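Local coordinates for uncharacterized protein (Chondromyces crocatus, PDB 6I86) that is of unknown biochemical function but is encoded in the crocagin biosynthetic gene cluster and so probably takes part in making this ribosomally derived peptide, at residues I18-S24 / S92-C98; A48-V52 / V86-L90; R65-R69 / V109-P113; R69-P73 / L152-R156; E76-D81 / E122-E127. Residue numbers count along the deposited sequence, not the author numbering.

Contact 1 of 5, residues I18-S24 / S92-C98; sequences ILFFDAS and SGRLVAC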
# COMPACT_ATOMS: atom_id res chain seq x y z
N ILE A 18 -6.37 2.09 2.46
CA ILE A 18 -5.21 2.64 1.76
C ILE A 18 -5.06 1.86 0.47
O ILE A 18 -5.13 0.62 0.47
CB ILE A 18 -3.94 2.54 2.62
CG1 ILE A 18 -4.12 3.30 3.94
CG2 ILE A 18 -2.74 3.08 1.86
CD1 ILE A 18 -3.13 2.92 5.01
N LEU A 19 -4.88 2.57 -0.64
CA LEU A 19 -4.90 1.97 -1.97
C LEU A 19 -3.57 2.19 -2.67
O LEU A 19 -3.07 3.32 -2.72
CB LEU A 19 -6.05 2.55 -2.81
CG LEU A 19 -7.44 2.46 -2.18
CD1 LEU A 19 -8.43 3.32 -2.95
CD2 LEU A 19 -7.92 1.01 -2.11
N PHE A 20 -3.01 1.12 -3.22
CA PHE A 20 -1.76 1.15 -3.96
C PHE A 20 -2.04 0.81 -5.42
O PHE A 20 -2.77 -0.14 -5.70
CB PHE A 20 -0.74 0.15 -3.40
CG PHE A 20 -0.02 0.63 -2.18
CD1 PHE A 20 -0.62 1.50 -1.29
CD2 PHE A 20 1.28 0.22 -1.93
CE1 PHE A 20 0.05 1.94 -0.17
CE2 PHE A 20 1.95 0.66 -0.82
CZ PHE A 20 1.34 1.51 0.07
N PHE A 21 -1.44 1.57 -6.34
CA PHE A 21 -1.73 1.36 -7.75
C PHE A 21 -0.68 2.06 -8.60
O PHE A 21 0.07 2.92 -8.12
CB PHE A 21 -3.13 1.88 -8.12
CG PHE A 21 -3.46 3.21 -7.51
CD1 PHE A 21 -3.17 4.39 -8.18
CD2 PHE A 21 -4.05 3.29 -6.26
CE1 PHE A 21 -3.47 5.62 -7.62
CE2 PHE A 21 -4.35 4.52 -5.69
CZ PHE A 21 -4.06 5.69 -6.37
N ASP A 22 -0.65 1.69 -9.88
CA ASP A 22 0.20 2.37 -10.84
C ASP A 22 -0.33 3.78 -11.07
O ASP A 22 -1.53 4.03 -11.04
CB ASP A 22 0.24 1.60 -12.16
CG ASP A 22 1.31 2.11 -13.10
OD1 ASP A 22 1.07 3.14 -13.77
OD2 ASP A 22 2.39 1.49 -13.17
N ALA A 23 0.60 4.72 -11.30
CA ALA A 23 0.21 6.12 -11.47
C ALA A 23 -0.71 6.31 -12.66
O ALA A 23 -1.50 7.26 -12.69
CB ALA A 23 1.46 6.99 -11.61
N SER A 24 -0.63 5.43 -13.65
CA SER A 24 -1.46 5.51 -14.85
C SER A 24 -2.83 4.87 -14.66
O SER A 24 -3.66 4.93 -15.57
CB SER A 24 -0.75 4.85 -16.03
OG SER A 24 -0.62 3.45 -15.83
N SER A 92 3.43 1.40 -15.88
CA SER A 92 4.48 2.41 -15.93
C SER A 92 5.57 2.20 -14.89
O SER A 92 6.62 2.85 -14.98
CB SER A 92 3.87 3.81 -15.76
OG SER A 92 3.49 4.04 -14.41
N GLY A 93 5.35 1.32 -13.92
CA GLY A 93 6.30 1.13 -12.84
C GLY A 93 6.23 2.16 -11.74
O GLY A 93 6.94 2.01 -10.73
N ARG A 94 5.40 3.19 -11.87
CA ARG A 94 5.27 4.23 -10.86
C ARG A 94 4.19 3.82 -9.87
O ARG A 94 3.00 3.92 -10.15
CB ARG A 94 4.95 5.57 -11.51
CG ARG A 94 5.37 6.76 -10.67
CD ARG A 94 5.00 8.07 -11.34
NE ARG A 94 4.74 9.11 -10.35
CZ ARG A 94 5.70 9.80 -9.74
NH1 ARG A 94 6.98 9.55 -10.03
NH2 ARG A 94 5.40 10.73 -8.85
N LEU A 95 4.62 3.34 -8.71
CA LEU A 95 3.71 2.91 -7.65
C LEU A 95 3.34 4.11 -6.79
O LEU A 95 4.22 4.77 -6.23
CB LEU A 95 4.35 1.81 -6.81
CG LEU A 95 3.52 1.25 -5.66
CD1 LEU A 95 2.32 0.49 -6.19
CD2 LEU A 95 4.39 0.37 -4.78
N VAL A 96 2.04 4.39 -6.69
CA VAL A 96 1.54 5.52 -5.91
C VAL A 96 0.41 5.04 -5.01
O VAL A 96 -0.13 3.94 -5.18
CB VAL A 96 1.05 6.68 -6.80
CG1 VAL A 96 2.14 7.14 -7.75
CG2 VAL A 96 -0.16 6.24 -7.59
N ALA A 97 0.05 5.89 -4.05
CA ALA A 97 -0.91 5.53 -3.03
C ALA A 97 -1.92 6.65 -2.82
O ALA A 97 -1.60 7.83 -2.97
CB ALA A 97 -0.21 5.22 -1.70
N CYS A 98 -3.15 6.25 -2.49
CA CYS A 98 -4.19 7.18 -2.06
C CYS A 98 -5.01 6.50 -0.97
O CYS A 98 -4.72 5.38 -0.56
CB CYS A 98 -5.05 7.62 -3.25
SG CYS A 98 -6.44 6.54 -3.63

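Contact 2 of 5, residues A48-V52 / V86-L90; sequences AHELV and VSIVL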
# COMPACT_ATOMS: atom_id res chain seq x y z
N ALA A 48 -8.87 -7.24 -10.67
CA ALA A 48 -8.04 -7.25 -11.87
C ALA A 48 -6.55 -7.06 -11.56
O ALA A 48 -5.76 -6.91 -12.50
CB ALA A 48 -8.51 -6.18 -12.85
N HIS A 49 -6.17 -7.06 -10.29
CA HIS A 49 -4.78 -6.91 -9.86
C HIS A 49 -4.16 -5.60 -10.32
O HIS A 49 -2.94 -5.51 -10.49
CB HIS A 49 -3.92 -8.10 -10.33
CG HIS A 49 -4.60 -9.42 -10.20
ND1 HIS A 49 -4.95 -9.97 -8.98
CD2 HIS A 49 -5.02 -10.31 -11.14
CE1 HIS A 49 -5.54 -11.13 -9.18
NE2 HIS A 49 -5.60 -11.36 -10.47
N GLU A 50 -4.99 -4.57 -10.55
CA GLU A 50 -4.48 -3.24 -10.83
C GLU A 50 -4.26 -2.41 -9.57
O GLU A 50 -3.57 -1.39 -9.63
CB GLU A 50 -5.43 -2.48 -11.77
CG GLU A 50 -5.48 -3.02 -13.19
CD GLU A 50 -6.25 -2.11 -14.12
OE1 GLU A 50 -6.01 -0.88 -14.07
OE2 GLU A 50 -7.09 -2.61 -14.90
N LEU A 51 -4.84 -2.82 -8.43
CA LEU A 51 -4.58 -2.14 -7.17
C LEU A 51 -4.50 -3.17 -6.05
O LEU A 51 -5.05 -4.27 -6.14
CB LEU A 51 -5.64 -1.07 -6.86
CG LEU A 51 -7.06 -1.34 -6.34
CD1 LEU A 51 -7.11 -1.72 -4.86
CD2 LEU A 51 -7.92 -0.11 -6.58
N VAL A 52 -3.78 -2.79 -5.00
CA VAL A 52 -3.68 -3.56 -3.76
C VAL A 52 -4.33 -2.74 -2.65
O VAL A 52 -4.14 -1.52 -2.57
CB VAL A 52 -2.21 -3.89 -3.43
CG1 VAL A 52 -2.07 -4.37 -1.99
CG2 VAL A 52 -1.67 -4.94 -4.40
N VAL A 86 -0.84 -11.42 -2.78
CA VAL A 86 -1.63 -10.97 -3.93
C VAL A 86 -0.67 -10.60 -5.05
O VAL A 86 0.46 -11.10 -5.11
CB VAL A 86 -2.55 -9.80 -3.56
CG1 VAL A 86 -3.67 -10.27 -2.64
CG2 VAL A 86 -1.75 -8.67 -2.91
N SER A 87 -1.11 -9.72 -5.94
CA SER A 87 -0.29 -9.32 -7.08
C SER A 87 -0.73 -7.94 -7.53
O SER A 87 -1.79 -7.44 -7.14
CB SER A 87 -0.39 -10.33 -8.22
OG SER A 87 -1.73 -10.45 -8.68
N ILE A 88 0.11 -7.32 -8.35
CA ILE A 88 -0.20 -6.01 -8.91
C ILE A 88 0.47 -5.89 -10.27
O ILE A 88 1.58 -6.38 -10.48
CB ILE A 88 0.22 -4.86 -7.96
CG1 ILE A 88 -0.50 -3.57 -8.35
CG2 ILE A 88 1.73 -4.65 -7.98
CD1 ILE A 88 -0.28 -2.44 -7.38
N VAL A 89 -0.23 -5.25 -11.20
CA VAL A 89 0.30 -4.92 -12.52
C VAL A 89 0.62 -3.43 -12.53
O VAL A 89 -0.22 -2.60 -12.17
CB VAL A 89 -0.70 -5.27 -13.64
CG1 VAL A 89 -0.13 -4.89 -15.00
CG2 VAL A 89 -1.04 -6.75 -13.60
N LEU A 90 1.85 -3.09 -12.94
CA LEU A 90 2.33 -1.71 -12.96
C LEU A 90 2.78 -1.38 -14.37
O LEU A 90 3.97 -1.55 -14.71
CB LEU A 90 3.45 -1.52 -11.95
CG LEU A 90 3.08 -1.78 -10.48
CD1 LEU A 90 4.32 -1.79 -9.60
CD2 LEU A 90 2.08 -0.74 -9.98
O HOH W 1 -4.02 -8.71 -6.66
O HOH W 2 -2.02 -0.61 -11.44

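Contact 3 of 5, residues R65-R69 / V109-P113; sequences RCILR and VLTVP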
# COMPACT_ATOMS: atom_id res chain seq x y z
N ARG A 65 5.87 0.57 4.98
CA ARG A 65 7.12 0.36 4.27
C ARG A 65 6.86 -0.48 3.03
O ARG A 65 6.19 -1.52 3.11
CB ARG A 65 8.15 -0.32 5.17
CG ARG A 65 9.46 -0.64 4.47
CD ARG A 65 10.46 -1.26 5.43
NE ARG A 65 10.72 -0.40 6.58
CZ ARG A 65 11.11 -0.85 7.77
NH1 ARG A 65 11.30 -2.14 7.96
NH2 ARG A 65 11.32 0.00 8.77
N CYS A 66 7.34 -0.02 1.88
CA CYS A 66 7.21 -0.74 0.63
C CYS A 66 8.59 -1.14 0.14
O CYS A 66 9.52 -0.32 0.12
CB CYS A 66 6.51 0.11 -0.43
SG CYS A 66 6.09 -0.80 -1.94
N ILE A 67 8.74 -2.41 -0.25
CA ILE A 67 10.02 -2.97 -0.65
C ILE A 67 9.86 -3.66 -2.00
O ILE A 67 8.96 -4.49 -2.17
CB ILE A 67 10.54 -3.97 0.40
CG1 ILE A 67 10.69 -3.29 1.76
CG2 ILE A 67 11.86 -4.59 -0.06
CD1 ILE A 67 10.84 -4.27 2.90
N LEU A 68 10.73 -3.32 -2.94
CA LEU A 68 10.96 -4.15 -4.11
C LEU A 68 12.08 -5.12 -3.75
O LEU A 68 13.18 -4.70 -3.38
CB LEU A 68 11.33 -3.32 -5.33
CG LEU A 68 11.76 -4.14 -6.55
CD1 LEU A 68 10.58 -4.89 -7.16
CD2 LEU A 68 12.43 -3.25 -7.59
N ARG A 69 11.79 -6.42 -3.83
CA ARG A 69 12.72 -7.45 -3.43
C ARG A 69 12.92 -8.42 -4.59
O ARG A 69 12.06 -8.55 -5.46
CB ARG A 69 12.21 -8.19 -2.17
CG ARG A 69 13.31 -8.81 -1.32
CD ARG A 69 12.74 -9.54 -0.10
NE ARG A 69 12.37 -8.65 1.00
CZ ARG A 69 13.23 -8.00 1.77
NH1 ARG A 69 14.54 -8.15 1.60
NH2 ARG A 69 12.79 -7.22 2.75
N VAL A 109 5.28 6.26 -4.04
CA VAL A 109 5.84 5.24 -3.17
C VAL A 109 7.19 4.76 -3.68
O VAL A 109 8.22 4.96 -3.03
CB VAL A 109 4.86 4.05 -3.01
CG1 VAL A 109 5.46 3.01 -2.11
CG2 VAL A 109 3.51 4.53 -2.47
N LEU A 110 7.21 4.14 -4.85
CA LEU A 110 8.42 3.66 -5.48
C LEU A 110 8.23 3.69 -6.99
O LEU A 110 7.10 3.58 -7.48
CB LEU A 110 8.78 2.23 -5.03
CG LEU A 110 9.40 2.00 -3.65
CD1 LEU A 110 9.58 0.51 -3.39
CD2 LEU A 110 10.74 2.72 -3.53
N THR A 111 9.32 3.84 -7.72
CA THR A 111 9.34 3.62 -9.16
C THR A 111 10.15 2.36 -9.43
O THR A 111 11.35 2.32 -9.14
CB THR A 111 9.93 4.82 -9.91
OG1 THR A 111 9.05 5.94 -9.78
CG2 THR A 111 10.08 4.48 -11.39
N VAL A 112 9.48 1.34 -9.96
CA VAL A 112 10.10 0.04 -10.20
C VAL A 112 10.04 -0.23 -11.70
O VAL A 112 9.38 0.53 -12.42
CB VAL A 112 9.38 -1.05 -9.39
CG1 VAL A 112 9.52 -0.78 -7.89
CG2 VAL A 112 7.92 -1.14 -9.79
N PRO A 113 10.71 -1.25 -12.22
CA PRO A 113 10.54 -1.60 -13.63
C PRO A 113 9.09 -1.95 -13.93
O PRO A 113 8.42 -2.59 -13.11
CB PRO A 113 11.45 -2.82 -13.81
CG PRO A 113 12.50 -2.65 -12.77
CD PRO A 113 11.79 -2.04 -11.59

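Contact 4 of 5, residues R69-P73 / L152-R156; sequences RSSAP and LWPER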
# COMPACT_ATOMS: atom_id res chain seq x y z
N ARG A 69 11.79 -6.42 -3.83
CA ARG A 69 12.72 -7.45 -3.43
C ARG A 69 12.92 -8.42 -4.59
O ARG A 69 12.06 -8.55 -5.46
CB ARG A 69 12.21 -8.19 -2.17
CG ARG A 69 13.31 -8.81 -1.32
CD ARG A 69 12.74 -9.54 -0.10
NE ARG A 69 12.37 -8.65 1.00
CZ ARG A 69 13.23 -8.00 1.77
NH1 ARG A 69 14.54 -8.15 1.60
NH2 ARG A 69 12.79 -7.22 2.75
N SER A 70 14.08 -9.08 -4.61
CA SER A 70 14.38 -9.99 -5.70
C SER A 70 13.53 -11.26 -5.64
O SER A 70 13.37 -11.93 -6.67
CB SER A 70 15.86 -10.37 -5.70
OG SER A 70 16.17 -11.22 -4.61
N SER A 71 13.00 -11.60 -4.48
CA SER A 71 12.13 -12.75 -4.31
C SER A 71 11.33 -12.55 -3.02
O SER A 71 11.38 -11.48 -2.41
CB SER A 71 12.93 -14.06 -4.30
OG SER A 71 13.70 -14.18 -3.11
N ALA A 72 10.60 -13.58 -2.61
CA ALA A 72 9.87 -13.52 -1.36
C ALA A 72 10.84 -13.28 -0.20
O ALA A 72 11.99 -13.74 -0.25
CB ALA A 72 9.09 -14.82 -1.14
N PRO A 73 10.41 -12.57 0.84
CA PRO A 73 11.34 -12.24 1.93
C PRO A 73 11.81 -13.48 2.67
O PRO A 73 11.06 -14.43 2.86
CB PRO A 73 10.51 -11.32 2.84
CG PRO A 73 9.08 -11.63 2.50
CD PRO A 73 9.07 -11.99 1.05
N LEU A 152 7.11 -6.38 -3.02
CA LEU A 152 6.90 -6.76 -4.40
C LEU A 152 8.09 -7.58 -4.89
O LEU A 152 9.24 -7.30 -4.52
CB LEU A 152 6.73 -5.53 -5.30
CG LEU A 152 5.40 -4.76 -5.37
CD1 LEU A 152 4.99 -4.18 -4.02
CD2 LEU A 152 5.50 -3.66 -6.42
N TRP A 153 7.82 -8.58 -5.71
CA TRP A 153 8.88 -9.26 -6.44
C TRP A 153 8.30 -9.79 -7.74
O TRP A 153 7.08 -10.03 -7.82
CB TRP A 153 9.54 -10.38 -5.62
CG TRP A 153 8.69 -11.55 -5.21
CD1 TRP A 153 8.59 -12.75 -5.86
CD2 TRP A 153 7.89 -11.67 -4.04
NE1 TRP A 153 7.74 -13.59 -5.18
CE2 TRP A 153 7.30 -12.95 -4.05
CE3 TRP A 153 7.59 -10.80 -2.98
CZ2 TRP A 153 6.43 -13.38 -3.05
CZ3 TRP A 153 6.73 -11.24 -1.98
CH2 TRP A 153 6.16 -12.52 -2.03
N PRO A 154 9.11 -9.95 -8.79
CA PRO A 154 8.57 -10.20 -10.13
C PRO A 154 7.71 -11.46 -10.17
O PRO A 154 8.08 -12.50 -9.63
CB PRO A 154 9.82 -10.35 -11.00
CG PRO A 154 10.88 -9.61 -10.26
CD PRO A 154 10.58 -9.84 -8.81
N GLU A 155 6.56 -11.34 -10.82
CA GLU A 155 5.70 -12.50 -11.05
C GLU A 155 6.24 -13.31 -12.21
O GLU A 155 6.33 -12.82 -13.34
CB GLU A 155 4.25 -12.08 -11.29
CG GLU A 155 3.28 -13.24 -11.19
CD GLU A 155 1.88 -12.82 -10.79
OE1 GLU A 155 1.62 -11.61 -10.67
OE2 GLU A 155 1.03 -13.72 -10.60
N ARG A 156 6.60 -14.56 -11.93
CA ARG A 156 7.35 -15.38 -12.87
C ARG A 156 6.56 -16.62 -13.27
O ARG A 156 5.40 -16.53 -13.67
CB ARG A 156 8.69 -15.77 -12.25
CG ARG A 156 9.60 -14.57 -11.98
CD ARG A 156 10.41 -14.27 -13.21
NE ARG A 156 10.86 -12.89 -13.35
CZ ARG A 156 12.09 -12.46 -13.11
NH1 ARG A 156 13.03 -13.31 -12.72
NH2 ARG A 156 12.40 -11.18 -13.28

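Contact 5 of 5, residues E76-D81 / E122-E127; sequences EMVNAD and EWSVHE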
# COMPACT_ATOMS: atom_id res chain seq x y z
N GLU A 76 9.84 -12.98 7.66
CA GLU A 76 8.54 -12.34 7.73
C GLU A 76 8.60 -11.12 8.65
O GLU A 76 9.48 -11.00 9.52
CB GLU A 76 7.49 -13.33 8.23
CG GLU A 76 7.63 -13.69 9.71
CD GLU A 76 6.91 -14.97 10.08
OE1 GLU A 76 6.29 -15.58 9.19
OE2 GLU A 76 6.97 -15.36 11.26
N MET A 77 7.65 -10.21 8.45
CA MET A 77 7.47 -9.09 9.37
C MET A 77 7.27 -9.62 10.79
O MET A 77 6.41 -10.46 11.04
CB MET A 77 6.27 -8.26 8.92
CG MET A 77 5.94 -7.07 9.81
SD MET A 77 4.33 -6.41 9.35
CE MET A 77 4.32 -4.83 10.18
N VAL A 78 8.10 -9.12 11.71
CA VAL A 78 8.24 -9.75 13.02
C VAL A 78 6.92 -9.74 13.78
O VAL A 78 6.50 -10.76 14.34
CB VAL A 78 9.37 -9.05 13.81
CG1 VAL A 78 9.21 -9.27 15.30
CG2 VAL A 78 10.73 -9.55 13.34
N ASN A 79 6.23 -8.59 13.82
CA ASN A 79 5.01 -8.45 14.60
C ASN A 79 3.75 -8.56 13.75
O ASN A 79 2.68 -8.09 14.16
CB ASN A 79 5.01 -7.12 15.36
CG ASN A 79 5.33 -5.93 14.46
OD1 ASN A 79 5.95 -6.08 13.41
ND2 ASN A 79 4.91 -4.75 14.88
N ALA A 80 3.84 -9.19 12.58
CA ALA A 80 2.69 -9.31 11.69
C ALA A 80 1.61 -10.20 12.30
O ALA A 80 1.90 -11.27 12.84
CB ALA A 80 3.12 -9.88 10.34
N ASP A 81 0.36 -9.75 12.19
CA ASP A 81 -0.80 -10.55 12.56
C ASP A 81 -1.47 -11.20 11.36
O ASP A 81 -2.21 -12.17 11.53
CB ASP A 81 -1.83 -9.69 13.29
CG ASP A 81 -1.30 -9.10 14.59
OD1 ASP A 81 -0.74 -9.86 15.40
OD2 ASP A 81 -1.45 -7.88 14.79
N GLU A 122 1.91 -7.65 4.52
CA GLU A 122 2.08 -8.00 5.92
C GLU A 122 1.59 -6.84 6.76
O GLU A 122 1.97 -5.69 6.52
CB GLU A 122 3.54 -8.30 6.24
CG GLU A 122 4.09 -9.50 5.50
CD GLU A 122 5.56 -9.74 5.78
OE1 GLU A 122 5.88 -10.71 6.49
OE2 GLU A 122 6.40 -8.95 5.28
N TRP A 123 0.73 -7.13 7.74
CA TRP A 123 0.15 -6.08 8.56
C TRP A 123 0.12 -6.52 10.01
O TRP A 123 -0.15 -7.68 10.32
CB TRP A 123 -1.26 -5.73 8.08
CG TRP A 123 -1.75 -4.43 8.62
CD1 TRP A 123 -2.50 -4.23 9.74
CD2 TRP A 123 -1.51 -3.13 8.06
NE1 TRP A 123 -2.76 -2.89 9.91
CE2 TRP A 123 -2.16 -2.20 8.90
CE3 TRP A 123 -0.82 -2.67 6.94
CZ2 TRP A 123 -2.13 -0.83 8.64
CZ3 TRP A 123 -0.79 -1.32 6.69
CH2 TRP A 123 -1.44 -0.41 7.53
N SER A 124 0.39 -5.57 10.90
CA SER A 124 0.33 -5.78 12.35
C SER A 124 -0.86 -4.98 12.88
O SER A 124 -0.80 -3.75 12.97
CB SER A 124 1.63 -5.36 13.02
OG SER A 124 1.52 -5.47 14.43
N VAL A 125 -1.94 -5.68 13.21
CA VAL A 125 -3.07 -5.02 13.86
C VAL A 125 -2.66 -4.49 15.23
O VAL A 125 -3.15 -3.44 15.67
CB VAL A 125 -4.27 -6.00 13.96
CG1 VAL A 125 -5.45 -5.33 14.65
CG2 VAL A 125 -4.66 -6.50 12.58
N HIS A 126 -1.75 -5.19 15.91
CA HIS A 126 -1.25 -4.72 17.19
C HIS A 126 -0.54 -3.38 17.05
O HIS A 126 -0.75 -2.46 17.85
CB HIS A 126 -0.32 -5.77 17.80
CG HIS A 126 -0.02 -5.54 19.25
ND1 HIS A 126 1.25 -5.27 19.72
CD2 HIS A 126 -0.82 -5.54 20.34
CE1 HIS A 126 1.21 -5.12 21.03
NE2 HIS A 126 -0.03 -5.27 21.43
N GLU A 127 0.31 -3.25 16.03
CA GLU A 127 1.01 -1.99 15.81
C GLU A 127 0.05 -0.91 15.31
O GLU A 127 0.14 0.25 15.72
CB GLU A 127 2.15 -2.19 14.82
CG GLU A 127 3.08 -0.99 14.68
CD GLU A 127 3.95 -0.77 15.91
OE1 GLU A 127 4.07 -1.70 16.73
OE2 GLU A 127 4.53 0.33 16.04
O HOH W 3 3.56 -4.47 17.65

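Contact 1 of 5, residues I18-S24 / S92-C98
Two antiparallel strands lie edge to edge here, and their side chains interlock on both faces of the sheet. On the face of Leu19, Phe21, Val96 and Cys98, the Phe21 ring fills the space between its neighbours on the other strand: CE1 lies 3.4 Å from Val96 CG2, while Cys98 SG sits at the ring edge, 3.6 Å from Phe21 CE2, a sulfur-aromatic contact. Leu19 CD1 closes on the same sulfur, Cys98 SG, at 3.8 Å. On the other face the small Ala97 leaves a hollow for Phe20, whose CE1 comes within 3.6 Å of Ala97 CB. The ladder beneath is regular, with paired bonds Leu19 N to Cys98 O (2.8 Å) and Cys98 N to Leu19 O (2.9 Å), repeated between Phe21 and Val96. At the end of the strand, Asp22 bridges to the turn that precedes strand 94-98: OD1 accepts from Ser92 OG (2.7 Å) and OD2 from Ser92 N (2.9 Å), while OD1 also takes Ser24 N (2.9 Å) in an Asx turn. Ala23 CB packs 3.9 Å from Val96 CG1. The pair forms the middle of a four-stranded antiparallel sheet, flanked by strand 51-55 beside 17-22 and strand 107-111 beside 94-99.

Contact 2 of 5, residues A48-V52 / V86-L90
A Schellman motif ends helix 38-47 at this contact, and the chain leaving it meets strand 82-90, one of the two outermost strands of the five-stranded mixed sheet. His49, with positive phi, is the C-prime residue of the motif; the reversal it makes turns its carbonyl to the neighbouring strand, where His49 O accepts from Val89 N at 2.8 Å. The same oxygen receives a CA-H...O contact from Ile88, with Ile88 CA 3.2 Å from His49 O. The imidazole extends along the strand so that Ser87 OG lies over one ring face. Beyond the turn, Val52 supplies the apolar part: its CG2 packs 4.0 Å from Val86 CG2 and 4.0 Å from Ile88 CB, joining the start of strand 51-55 to the flank of the mixed sheet. Leu51 points its CA-to-CB bond away from strand 82-90 and packs instead on Ile42 and Leu45 of the helix. Besides the backbone bond, water makes further links. One bridges His49 ND1 (2.8 Å) and Ser87 O (2.6 Å). A second donates to both Glu50 O, at 2.5 Å, and Val89 O, at 2.8 Å.

Contact 3 of 5, residues R65-R69 / V109-P113
Apolar side-chain packing joins these two segments; no hydrogen bond passes between them. Their strand axes run nearly in the same direction, 21° apart, but approach no closer than 7.8 Å, too far for the backbones to pair, so the gap is filled by side chains. Cys66 and Leu68, alternate residues of their strand, point toward the other segment. Cys66 CB lies 3.5 Å from Val109 CG1, and its sulfur reaches Leu110, with Cys66 SG 4.0 Å from Leu110 CD1. Leu68 carries the packing further along: its CD2 is 3.8 Å from Val112 CG1 and 4.2 Å from Pro113 CD.

Contacts of side chain with backbone come from Leu110. Its methyl CD1 lies against the strand between the two inward-pointing residues, 3.6 Å from Cys66 O and 4.0 Å from Leu68 N. Val109 and Leu110, together opposite Leu95 in a classic beta bulge, both direct their side chains to the same side of the sheet, toward 65-69.

Around the contact, strand 60-69 is paired with strands 4-14 and 148-154, while 107-111 is an outermost strand of the antiparallel sheet. Leu95 and Leu152 also touch Cys66, and Tyr117 touches both Leu68 and Val112. The arrangement is that of two beta sheets meeting through an apolar interface, with a bulged edge strand directing consecutive side chains into it.

Contact 4 of 5, residues R69-P73 / L152-R156
This is a surface contact in which the loop leaving strand 60-69 folds over a tryptophan near the C terminus. The last rung of the parallel pairing between strands 60-69 and 148-154 anchors it: Arg69 N donates to Leu152 O at 2.8 Å. From there Arg69 O lies 3.1 Å from Trp153 CB, and the chain bends across the indole. Ala72 sits squarely above the six-membered ring, its CA 3.6 Å from the Trp153 ring centroid and 4° off the normal, a CH-pi contact; Ala72 CB is also 3.6 Å from Trp153 CZ2. The backbone of Ser71 covers the same indole, with its C atom 3.6 Å from Trp153 CG, and Pro73 CD comes within 3.9 Å of Trp153 CZ3. Leu120 of the adjacent strand 115-123 and Leu85 of strand 82-90 beyond it also touch the indole, while the Arg69 guanidinium turns off to bond Ala2 O. The whole is a parallel strand pair of the mixed beta sheet, with the loop after 60-69 packed over the Trp153 face by a CH-pi contact.

Contact 5 of 5, residues E76-D81 / E122-E127
Hydrogen bonds fasten the loop 76-81 to the end of strand 115-123 and the helix that follows. The shortest runs from Met77 N to the Glu122 carboxylate, at OE1, over 2.7 Å. Asp81 N donates to Trp123 O at 2.8 Å, and Asp81 OD2 in turn accepts from His126 N at 2.9 Å in the first turn of the helix. Ser124 is the N-cap: its OG accepts from Glu127 N at 3.0 Å and donates to Asn79 O at 2.9 Å, tying cap and loop together. The loop itself makes a type I turn from Met77 to Ala80. Further out, a water joins Asn79 ND2 (3.1 Å) to Glu127 OE1 (3.0 Å), an oxygen that also forms a salt bridge with Lys130. Buried Met77 packs with its CE 3.9 Å from Ser124 CB, and Ala80 CB lies 4.4 Å from Glu122 CB. Beyond Asp81 the chain enters strand 82-90, which pairs with 115-123; on the other side of 115-123 lies strand 148-154.

Overall arrangement
From the N terminus, strand 4-14 joins the mixed sheet, and the chain then enters the antiparallel sheet at 18-24, whose loop contact 1 closes at 92-98. Contact 2 (48-52 with 86-90) is nested inside that loop and connects the two sheets beside helix 38-47. Contact 3, from 65-69 to 109-113, crosses both and packs strand 60-69 of the mixed sheet against edge strand 107-111 of the antiparallel sheet. Contact 4 starts from the same stretch, sharing Arg69, but runs to the C-terminal 152-156; contact 5 (76-81 with 122-127) is nested within its loop. Contacts 4 and 5 thus hold the long connection between strands 60-69 and 82-90 onto the mixed sheet; both cross contacts 1 and 2, and contact 5 also crosses contact 3.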